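Local coordinates for NTF2 fold protein loop-helix-loop design NT-9 (Synthetic construct, PDB 6W90), which is a de novo designed member of the NTF2 fold that holds a two-chain phospholipid in its pocket in the crystal and has no assigned natural function, at residues Lys34-Asp39 against Gly107-Ile112; Asp69-Arg74 against Ile87-Asn92; Asp79-Arg84 against Glu103-Lys108. All blocks are in the same frame, centred on the assembly; numbering follows the deposited sequence. Where two conformers were deposited one is given.

Interaction 1 (Lys34-Asp39 against Gly107-Ile112); sequences KLLSPD and GKIKRI. With 3PE (1,2-Distearoyl-sn-glycerophosphoethanolamine), chain B.
Lys-108, Ile-109 and Lys-110, at the start of strand 108-114, meet the chain where it leaves helix 24-35. The backbones pair in parallel at Leu-36 and Ile-109: Ile-109 N gives a 2.7 Å, nearly straight bond to Leu-35 O, and Ser-37 N gives one of 2.8 Å to Ile-109 O. Ile-109 turns to the face of the sheet that also carries Leu-36 and meets the lipid. Its CD1 lies 3.8 Å from Leu-35 CG, the two side chains running side by side and pointing the same way, while its CB is touched by Leu-36 CD2. The same CD1 reaches the acyl carbon C3G of the bound lipid at 3.7 Å; Leu-35 CD2 and Ile-112 CD1 touch the lipid's other chain. Lys-108 points toward the facing segment instead. With CG anti to its carbonyl carbon (chi1 -63°) and the rest extended, its methylenes run across the last turn of helix 24-35, CG coming 3.4 Å from Lys-34 O. NZ then bonds to Asp-33 O and, at 2.7 Å, to a water that donates in turn to Leu-36 O, placing a positive charge where the helix end would probably favour it. An alanine here would probably leave Asp-33 O and the bridging water without their ammonium partner and open a gap beside Lys-34 O. Farther along, the Lys-110 chain slants across the Asp-39 carboxylate, with CE 3.1 Å from OD2, but the salt bridge from NZ to OD2 is long. Lys-110 and Arg-111 both face Glu-103, a classic beta bulge in the strand. The whole arrangement is a helix end hydrogen-bonded onto the curved sheet of an NTF2-like fold, at the deep end of its lipid pocket.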
# COMPACT_ATOMS: atom_id res chain seq x y z
N LYS A 34 0.42 -5.37 12.59
CA LYS A 34 -1.02 -5.18 12.72
C LYS A 34 -1.73 -5.27 11.39
O LYS A 34 -2.79 -5.87 11.30
CB LYS A 34 -1.31 -3.81 13.37
CG LYS A 34 -0.71 -3.68 14.77
CD LYS A 34 -1.34 -2.56 15.60
CE LYS A 34 -1.02 -1.18 15.08
NZ LYS A 34 -1.54 -0.11 15.98
N LEU A 35 -1.17 -4.66 10.34
CA LEU A 35 -1.92 -4.52 9.10
C LEU A 35 -1.80 -5.74 8.20
O LEU A 35 -2.81 -6.20 7.66
CB LEU A 35 -1.43 -3.30 8.32
CG LEU A 35 -2.21 -2.94 7.05
CD1 LEU A 35 -3.61 -2.59 7.38
CD2 LEU A 35 -1.46 -1.84 6.37
N LEU A 36 -0.59 -6.26 8.03
CA LEU A 36 -0.36 -7.32 7.05
C LEU A 36 -0.31 -8.70 7.69
O LEU A 36 0.32 -8.92 8.73
CB LEU A 36 0.94 -7.06 6.28
CG LEU A 36 1.01 -5.70 5.61
CD1 LEU A 36 2.44 -5.47 5.11
CD2 LEU A 36 0.08 -5.55 4.49
N SER A 37 -0.99 -9.65 7.05
CA SER A 37 -0.97 -11.03 7.49
C SER A 37 0.41 -11.65 7.28
O SER A 37 1.12 -11.31 6.32
CB SER A 37 -2.02 -11.83 6.72
OG SER A 37 -2.02 -13.21 7.06
N PRO A 38 0.81 -12.59 8.16
CA PRO A 38 2.07 -13.32 7.94
C PRO A 38 2.24 -13.85 6.52
O PRO A 38 3.35 -13.83 5.98
CB PRO A 38 1.98 -14.47 8.95
CG PRO A 38 1.07 -13.99 10.00
CD PRO A 38 0.08 -13.06 9.35
N ASP A 39 1.16 -14.32 5.89
CA ASP A 39 1.22 -14.92 4.57
C ASP A 39 0.97 -13.92 3.46
O ASP A 39 0.57 -14.32 2.36
CB ASP A 39 0.20 -16.07 4.45
CG ASP A 39 -1.27 -15.60 4.57
OD1 ASP A 39 -1.52 -14.50 5.11
OD2 ASP A 39 -2.19 -16.33 4.15
N GLY A 107 -8.82 -9.93 10.12
CA GLY A 107 -8.59 -8.51 10.27
C GLY A 107 -7.28 -7.94 9.72
O GLY A 107 -6.93 -6.81 10.04
N LYS A 108 -6.59 -8.70 8.89
CA LYS A 108 -5.31 -8.29 8.32
C LYS A 108 -5.34 -8.47 6.81
O LYS A 108 -6.17 -9.20 6.26
CB LYS A 108 -4.17 -9.11 8.93
CG LYS A 108 -3.99 -8.91 10.45
CD LYS A 108 -2.64 -9.47 10.92
CE LYS A 108 -2.46 -9.23 12.42
NZ LYS A 108 -1.18 -9.77 12.93
N ILE A 109 -4.42 -7.82 6.14
CA ILE A 109 -4.32 -7.95 4.69
C ILE A 109 -3.58 -9.21 4.28
O ILE A 109 -2.38 -9.37 4.58
CB ILE A 109 -3.64 -6.72 4.09
CG1 ILE A 109 -4.44 -5.48 4.49
CG2 ILE A 109 -3.51 -6.83 2.53
CD1 ILE A 109 -3.87 -4.19 3.92
N LYS A 110 -4.25 -10.07 3.51
CA LYS A 110 -3.63 -11.29 3.00
C LYS A 110 -3.11 -11.16 1.58
O LYS A 110 -2.12 -11.81 1.24
CB LYS A 110 -4.64 -12.44 3.05
CG LYS A 110 -4.04 -13.81 2.65
CD LYS A 110 -4.95 -14.98 2.98
CE LYS A 110 -4.57 -16.23 2.18
NZ LYS A 110 -5.39 -17.40 2.62
N ARG A 111 -3.73 -10.33 0.74
CA ARG A 111 -3.31 -10.14 -0.64
C ARG A 111 -3.48 -8.68 -1.00
O ARG A 111 -4.50 -8.08 -0.65
CB ARG A 111 -4.15 -11.05 -1.57
CG ARG A 111 -3.54 -11.34 -2.88
CD ARG A 111 -4.32 -12.42 -3.59
NE ARG A 111 -3.94 -12.34 -4.98
CZ ARG A 111 -4.68 -12.82 -5.97
NH1 ARG A 111 -5.81 -13.43 -5.69
NH2 ARG A 111 -4.27 -12.68 -7.22
N ILE A 112 -2.52 -8.13 -1.75
CA ILE A 112 -2.60 -6.81 -2.37
C ILE A 112 -2.24 -7.02 -3.82
O ILE A 112 -1.28 -7.73 -4.12
CB ILE A 112 -1.63 -5.78 -1.76
CG1 ILE A 112 -2.01 -5.53 -0.31
CG2 ILE A 112 -1.60 -4.52 -2.62
CD1 ILE A 112 -1.04 -4.70 0.46
P 3PE B . 0.39 6.47 -12.40
N 3PE B . -1.37 2.69 -13.75
O11 3PE B . 0.95 5.93 -10.95
O12 3PE B . -0.66 7.53 -12.18
O13 3PE B . -0.40 5.21 -13.15
O14 3PE B . 1.50 6.92 -13.34
C11 3PE B . -1.66 4.81 -12.67
C12 3PE B . -2.28 3.81 -13.64
C1 3PE B . 1.98 4.98 -10.97
C2 3PE B . 2.54 4.73 -9.56
C3 3PE B . 1.32 4.67 -8.63
O31 3PE B . 1.66 4.11 -7.39
O32 3PE B . 2.88 5.96 -7.01
C31 3PE B . 2.54 4.89 -6.64
C32 3PE B . 3.08 4.33 -5.32
C33 3PE B . 3.69 5.39 -4.41
C34 3PE B . 3.39 4.95 -2.98
C35 3PE B . 4.27 5.65 -1.96
C36 3PE B . 3.40 6.54 -1.08
C37 3PE B . 2.63 5.74 -0.01
C38 3PE B . 1.32 5.15 -0.53
C39 3PE B . 0.24 5.08 0.57
C3A 3PE B . 0.58 4.04 1.64
C3B 3PE B . -0.63 3.71 2.53
C3C 3PE B . -1.23 2.37 2.13
C3D 3PE B . -2.23 1.86 3.17
C3E 3PE B . -2.94 0.62 2.62
C3F 3PE B . -4.24 0.35 3.39
C3G 3PE B . -4.99 -0.84 2.79
C3H 3PE B . -6.51 -0.80 3.03
C3I 3PE B . -6.91 -1.24 4.44
O21 3PE B . 3.24 3.52 -9.57
O22 3PE B . 5.22 4.47 -8.99
C21 3PE B . 4.63 3.49 -9.33
C22 3PE B . 5.37 2.15 -9.52
C23 3PE B . 5.88 1.54 -8.20
C24 3PE B . 4.77 0.94 -7.34
C25 3PE B . 5.27 0.49 -5.96
C26 3PE B . 4.06 0.40 -5.03
C27 3PE B . 4.43 0.14 -3.57
C28 3PE B . 3.18 0.17 -2.68
C29 3PE B . 2.38 -1.15 -2.63
C2A 3PE B . 1.34 -1.13 -1.48
C2B 3PE B . 1.79 -1.90 -0.24
C2C 3PE B . 0.96 -1.49 0.99
C2D 3PE B . 1.83 -1.63 2.23
C2E 3PE B . 1.04 -1.44 3.52
C2F 3PE B . 0.93 0.04 3.88
O HOH W 1 0.76 -9.76 11.07
O HOH W 2 -1.92 -14.50 0.33

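Interaction 2 (Asp69-Arg74 against Ile87-Asn92); sequences DRVEIR and IELESN. With 3PE (1,2-Distearoyl-sn-glycerophosphoethanolamine), chain B.
In the beta hairpin of strands 70-79 and 82-91, Glu-88 and Glu-90 stand among the charged side chains of the facing strand. Arg-70 with Glu-90 and Glu-72 with Glu-88 are hydrogen-bonded antiparallel pairs; Glu-88 N to Glu-72 O is 2.7 Å. At the strand end, Glu-90 O accepts from both Asp-69 N and Arg-70 N, the first at 2.8 Å and the second longer, a classic beta bulge.

On the polar face, Arg-70 NE sends a straight 2.7 Å salt-bridged bond to Glu-72 OE2, which it meets from above the carboxylate plane. Glu-90 runs side by side with Arg-70, its OE1 3.4 Å from Arg-70 CD, although the salt bridge from NE is long. Glu-90 OE1 and Glu-72 OE2 are themselves only 3.6 Å apart, a repulsion that the shared guanidinium would probably offset. Arg-74, bent at chi2 and chi3, folds back over Glu-88: its CG rests near Glu-88 CB and its NH1 forms a salt bridge to OE1, modelled so short that its exact length is doubtful. The guanidinium and carboxylate planes stand 90° apart, with the carboxylate at the guanidinium edge.

The other face is apolar. Leu-89 CD2 lies alongside both methyls of Val-71, and Val-71 CG1 also meets Ile-87 CG2 at 3.6 Å. Ile-73 and Ile-87 turn to this side as well, where Val-13 of helix 6-22 packs on them and Tyr-21 on Val-71. The remaining branch of Leu-89, CD1, touches the ester carbonyl oxygen O32 of the lipid at 3.4 Å. A charged outer face backed by an apolar one against helix and ligand is characteristic of an amphipathic edge hairpin in the curved sheet of an NTF2-like cone.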
# COMPACT_ATOMS: atom_id res chain seq x y z
N ASP A 69 3.48 16.30 -2.63
CA ASP A 69 2.94 17.45 -1.92
C ASP A 69 1.60 17.16 -1.26
O ASP A 69 1.23 17.82 -0.28
CB ASP A 69 2.68 18.61 -2.87
CG ASP A 69 3.88 19.38 -3.19
OD1 ASP A 69 4.59 19.75 -2.24
OD2 ASP A 69 4.10 19.61 -4.39
N ARG A 70 0.81 16.29 -1.88
CA ARG A 70 -0.56 16.03 -1.49
C ARG A 70 -0.86 14.57 -1.70
O ARG A 70 -0.48 13.99 -2.71
CB ARG A 70 -1.54 16.79 -2.36
CG ARG A 70 -2.52 17.58 -1.71
CD ARG A 70 -3.23 18.35 -2.80
NE ARG A 70 -4.61 18.45 -2.40
CZ ARG A 70 -5.14 19.53 -1.84
NH1 ARG A 70 -4.40 20.62 -1.62
NH2 ARG A 70 -6.41 19.51 -1.49
N VAL A 71 -1.57 13.98 -0.75
CA VAL A 71 -1.97 12.58 -0.80
C VAL A 71 -3.43 12.55 -0.36
O VAL A 71 -3.75 13.08 0.71
CB VAL A 71 -1.07 11.69 0.08
CG1 VAL A 71 -1.61 10.31 0.06
CG2 VAL A 71 0.33 11.78 -0.37
N GLU A 72 -4.31 11.98 -1.18
CA GLU A 72 -5.72 11.94 -0.85
C GLU A 72 -6.33 10.61 -1.30
O GLU A 72 -6.07 10.16 -2.41
CB GLU A 72 -6.51 13.05 -1.56
CG GLU A 72 -5.96 14.45 -1.45
CD GLU A 72 -6.82 15.45 -2.21
OE1 GLU A 72 -8.07 15.32 -2.16
OE2 GLU A 72 -6.25 16.34 -2.87
N ILE A 73 -7.20 10.05 -0.47
CA ILE A 73 -7.97 8.86 -0.84
C ILE A 73 -9.12 9.31 -1.73
O ILE A 73 -9.96 10.11 -1.31
CB ILE A 73 -8.49 8.14 0.40
CG1 ILE A 73 -7.35 7.69 1.29
CG2 ILE A 73 -9.32 6.96 -0.06
CD1 ILE A 73 -7.84 7.14 2.61
N ARG A 74 -9.18 8.76 -2.94
CA ARG A 74 -10.21 9.15 -3.88
C ARG A 74 -11.34 8.15 -4.01
O ARG A 74 -12.42 8.52 -4.50
CB ARG A 74 -9.64 9.34 -5.29
CG ARG A 74 -8.74 10.56 -5.49
CD ARG A 74 -9.43 11.91 -5.32
NE ARG A 74 -10.56 12.06 -6.24
CZ ARG A 74 -10.47 12.56 -7.47
NH1 ARG A 74 -9.31 12.98 -7.95
NH2 ARG A 74 -11.56 12.63 -8.23
N ILE A 87 -5.73 6.00 -4.24
CA ILE A 87 -5.11 7.13 -3.59
C ILE A 87 -4.46 7.99 -4.66
O ILE A 87 -3.78 7.47 -5.55
CB ILE A 87 -4.06 6.69 -2.56
CG1 ILE A 87 -4.75 5.93 -1.42
CG2 ILE A 87 -3.40 7.92 -1.99
CD1 ILE A 87 -3.80 5.25 -0.51
N GLU A 88 -4.71 9.27 -4.62
CA GLU A 88 -4.11 10.20 -5.56
C GLU A 88 -2.95 10.91 -4.88
O GLU A 88 -3.06 11.35 -3.73
CB GLU A 88 -5.20 11.14 -6.02
CG GLU A 88 -4.85 12.18 -6.98
CD GLU A 88 -6.11 12.94 -7.28
OE1 GLU A 88 -6.96 12.34 -7.97
OE2 GLU A 88 -6.27 14.08 -6.76
N LEU A 89 -1.83 10.98 -5.58
CA LEU A 89 -0.59 11.57 -5.10
C LEU A 89 -0.24 12.68 -6.07
O LEU A 89 -0.32 12.47 -7.28
CB LEU A 89 0.52 10.54 -5.03
CG LEU A 89 0.17 9.16 -4.47
CD1 LEU A 89 1.22 8.12 -4.92
CD2 LEU A 89 0.20 9.29 -3.05
N GLU A 90 0.07 13.86 -5.55
CA GLU A 90 0.30 14.98 -6.41
C GLU A 90 1.58 15.69 -6.06
O GLU A 90 1.94 15.82 -4.89
CB GLU A 90 -0.79 16.03 -6.30
CG GLU A 90 -2.18 15.59 -6.53
CD GLU A 90 -3.11 16.79 -6.52
OE1 GLU A 90 -4.08 16.78 -5.73
OE2 GLU A 90 -2.82 17.76 -7.27
N SER A 91 2.24 16.21 -7.09
CA SER A 91 3.38 17.09 -6.91
C SER A 91 3.43 18.04 -8.09
O SER A 91 3.56 17.59 -9.23
CB SER A 91 4.67 16.28 -6.83
OG SER A 91 5.79 17.14 -6.76
N ASN A 92 3.30 19.33 -7.84
CA ASN A 92 3.46 20.37 -8.85
C ASN A 92 2.80 20.04 -10.19
O ASN A 92 3.42 20.05 -11.25
CB ASN A 92 4.94 20.67 -9.05
CG ASN A 92 5.17 21.89 -9.87
OD1 ASN A 92 4.42 22.87 -9.81
ND2 ASN A 92 6.22 21.85 -10.66
P 3PE B . 0.39 6.47 -12.40
N 3PE B . -1.37 2.69 -13.75
O11 3PE B . 0.95 5.93 -10.95
O12 3PE B . -0.66 7.53 -12.18
O13 3PE B . -0.40 5.21 -13.15
O14 3PE B . 1.50 6.92 -13.34
C11 3PE B . -1.66 4.81 -12.67
C12 3PE B . -2.28 3.81 -13.64
C1 3PE B . 1.98 4.98 -10.97
C2 3PE B . 2.54 4.73 -9.56
C3 3PE B . 1.32 4.67 -8.63
O31 3PE B . 1.66 4.11 -7.39
O32 3PE B . 2.88 5.96 -7.01
C31 3PE B . 2.54 4.89 -6.64
C32 3PE B . 3.08 4.33 -5.32
C33 3PE B . 3.69 5.39 -4.41
C34 3PE B . 3.39 4.95 -2.98
C35 3PE B . 4.27 5.65 -1.96
C36 3PE B . 3.40 6.54 -1.08
C37 3PE B . 2.63 5.74 -0.01
C38 3PE B . 1.32 5.15 -0.53
C39 3PE B . 0.24 5.08 0.57
C3A 3PE B . 0.58 4.04 1.64
C3B 3PE B . -0.63 3.71 2.53
C3C 3PE B . -1.23 2.37 2.13
C3D 3PE B . -2.23 1.86 3.17
C3E 3PE B . -2.94 0.62 2.62
C3F 3PE B . -4.24 0.35 3.39
C3G 3PE B . -4.99 -0.84 2.79
C3H 3PE B . -6.51 -0.80 3.03
C3I 3PE B . -6.91 -1.24 4.44
O21 3PE B . 3.24 3.52 -9.57
O22 3PE B . 5.22 4.47 -8.99
C21 3PE B . 4.63 3.49 -9.33
C22 3PE B . 5.37 2.15 -9.52
C23 3PE B . 5.88 1.54 -8.20
C24 3PE B . 4.77 0.94 -7.34
C25 3PE B . 5.27 0.49 -5.96
C26 3PE B . 4.06 0.40 -5.03
C27 3PE B . 4.43 0.14 -3.57
C28 3PE B . 3.18 0.17 -2.68
C29 3PE B . 2.38 -1.15 -2.63
C2A 3PE B . 1.34 -1.13 -1.48
C2B 3PE B . 1.79 -1.90 -0.24
C2C 3PE B . 0.96 -1.49 0.99
C2D 3PE B . 1.83 -1.63 2.23
C2E 3PE B . 1.04 -1.44 3.52
C2F 3PE B . 0.93 0.04 3.88
O HOH W 3 2.26 20.79 -5.53

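Interaction 3 (Asp79-Arg84 against Glu103-Lys108); sequences DGNHVR and EVRNGK
Asn-81 pairs with Val-104 through both its backbone and its side chain. Val-104 N donates to Asn-81 O at 3.0 Å, and Asn-81 ND2 returns a 3.2 Å bond to Val-104 O, which lies near the plane of the amide. The side-chain amide thus provides the donor that completes a two-bond ring with the facing residue. Its CG sits between the backbone N and the carbonyl carbon (chi1 66°), the crowded position.

Next along, His-82 and Glu-103 form a non-hydrogen-bonded antiparallel pair, joined instead by their side chains. His-82 ND1 donates to Glu-103 OE2 at 2.7 Å, with the oxygen at the ring edge and offering its anti lone pair; ring and carboxylate planes lie 45° apart. The bend of Glu-103 at chi2 swings its CD towards the ring. His-82 NE2 is hydrogen-bonded to Glu-101, and carboxylates at both ring nitrogens would probably favour a protonated imidazole.

The backbone N of His-82 is satisfied by Asp-79 O in a type II' turn, and that of Arg-105 by Lys-108 O in a type I' turn. The contact therefore joins strands 82-91 and 94-105 beside two turns; strand 70-79 flanks strand 82-91 on its other side, and strand 108-114 flanks strand 94-105, where Glu-103 makes backbone bonds to Lys-110 and Arg-111.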
# COMPACT_ATOMS: atom_id res chain seq x y z
N ASP A 79 -16.51 -5.08 -0.62
CA ASP A 79 -17.41 -6.14 -1.08
C ASP A 79 -17.01 -7.38 -0.29
O ASP A 79 -16.04 -8.07 -0.63
CB ASP A 79 -17.31 -6.33 -2.58
CG ASP A 79 -18.57 -6.90 -3.16
OD1 ASP A 79 -19.28 -7.56 -2.37
OD2 ASP A 79 -18.84 -6.69 -4.37
N GLY A 80 -17.72 -7.62 0.81
CA GLY A 80 -17.26 -8.60 1.76
C GLY A 80 -15.84 -8.28 2.21
O GLY A 80 -15.53 -7.16 2.67
N ASN A 81 -14.94 -9.26 2.09
CA ASN A 81 -13.55 -9.06 2.50
C ASN A 81 -12.64 -8.58 1.37
O ASN A 81 -11.42 -8.56 1.56
CB ASN A 81 -12.97 -10.33 3.11
CG ASN A 81 -12.85 -11.44 2.11
OD1 ASN A 81 -13.61 -11.49 1.16
ND2 ASN A 81 -11.89 -12.32 2.31
N HIS A 82 -13.21 -8.18 0.23
CA HIS A 82 -12.48 -7.63 -0.91
C HIS A 82 -12.62 -6.12 -0.90
O HIS A 82 -13.73 -5.59 -0.94
CB HIS A 82 -13.06 -8.18 -2.21
CG HIS A 82 -12.17 -7.97 -3.39
ND1 HIS A 82 -11.03 -8.71 -3.56
CD2 HIS A 82 -12.24 -7.12 -4.44
CE1 HIS A 82 -10.42 -8.34 -4.67
NE2 HIS A 82 -11.13 -7.36 -5.22
N VAL A 83 -11.50 -5.43 -0.90
CA VAL A 83 -11.48 -3.98 -0.77
C VAL A 83 -10.72 -3.39 -1.93
O VAL A 83 -9.65 -3.90 -2.28
CB VAL A 83 -10.80 -3.56 0.55
CG1 VAL A 83 -10.76 -2.01 0.68
CG2 VAL A 83 -11.47 -4.24 1.74
N ARG A 84 -11.22 -2.29 -2.48
CA ARG A 84 -10.49 -1.51 -3.48
C ARG A 84 -10.24 -0.12 -2.93
O ARG A 84 -11.17 0.51 -2.41
CB ARG A 84 -11.26 -1.41 -4.78
CG ARG A 84 -10.43 -0.71 -5.85
CD ARG A 84 -11.12 -0.72 -7.20
NE ARG A 84 -11.33 -2.11 -7.58
CZ ARG A 84 -10.51 -2.82 -8.35
NH1 ARG A 84 -9.43 -2.27 -8.88
NH2 ARG A 84 -10.82 -4.07 -8.64
N GLU A 103 -7.42 -8.26 -0.24
CA GLU A 103 -8.19 -9.26 0.48
C GLU A 103 -7.80 -9.30 1.95
O GLU A 103 -6.61 -9.41 2.27
CB GLU A 103 -7.94 -10.65 -0.11
CG GLU A 103 -8.52 -10.83 -1.43
CD GLU A 103 -9.90 -11.39 -1.34
OE1 GLU A 103 -10.07 -12.48 -0.74
OE2 GLU A 103 -10.83 -10.77 -1.89
N VAL A 104 -8.80 -9.34 2.84
CA VAL A 104 -8.62 -9.26 4.29
C VAL A 104 -8.96 -10.59 4.94
O VAL A 104 -10.01 -11.18 4.63
CB VAL A 104 -9.51 -8.13 4.87
CG1 VAL A 104 -9.46 -8.15 6.40
CG2 VAL A 104 -9.08 -6.80 4.28
N ARG A 105 -8.10 -11.06 5.86
CA ARG A 105 -8.35 -12.30 6.60
C ARG A 105 -7.89 -12.10 8.04
O ARG A 105 -6.79 -11.60 8.26
CB ARG A 105 -7.62 -13.51 6.00
CG ARG A 105 -7.96 -13.83 4.55
CD ARG A 105 -9.42 -14.22 4.37
NE ARG A 105 -9.57 -15.66 4.15
CZ ARG A 105 -10.70 -16.33 4.33
NH1 ARG A 105 -10.73 -17.64 4.10
NH2 ARG A 105 -11.80 -15.72 4.74
N ASN A 106 -8.69 -12.50 9.02
CA ASN A 106 -8.33 -12.29 10.42
C ASN A 106 -8.04 -10.83 10.72
O ASN A 106 -7.12 -10.51 11.48
CB ASN A 106 -7.10 -13.10 10.82
CG ASN A 106 -7.24 -14.53 10.48
OD1 ASN A 106 -6.61 -15.02 9.53
ND2 ASN A 106 -8.07 -15.24 11.23
N GLY A 107 -8.82 -9.93 10.12
CA GLY A 107 -8.59 -8.51 10.27
C GLY A 107 -7.28 -7.94 9.72
O GLY A 107 -6.93 -6.81 10.04
N LYS A 108 -6.59 -8.70 8.89
CA LYS A 108 -5.31 -8.29 8.32
C LYS A 108 -5.34 -8.47 6.81
O LYS A 108 -6.17 -9.20 6.26
CB LYS A 108 -4.17 -9.11 8.93
CG LYS A 108 -3.99 -8.91 10.45
CD LYS A 108 -2.64 -9.47 10.92
CE LYS A 108 -2.46 -9.23 12.42
NZ LYS A 108 -1.18 -9.77 12.93

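All three contacts reach one mixed sheet, whose strands 70-79, 82-91, 94-105 and 108-114 are consecutive neighbours. Interaction 2 joins the first two, interaction 3 the middle two, and interaction 1 ties the last to the end of helix 24-35 and the short strand 36-37. Interactions 1 and 3 have centres about 9 Å apart, share Gly-107 and Lys-108, and touch directly through Glu-103 backbone bonds to Lys-110 and Arg-111. Interaction 2 is about 24 Å from each, centre to centre. Along the chain it is nested inside the loop closed by interaction 1 and alternates with interaction 3. Interactions 1 and 2 touch the lipid at distant points, so the sheet spans much of the pocket's length.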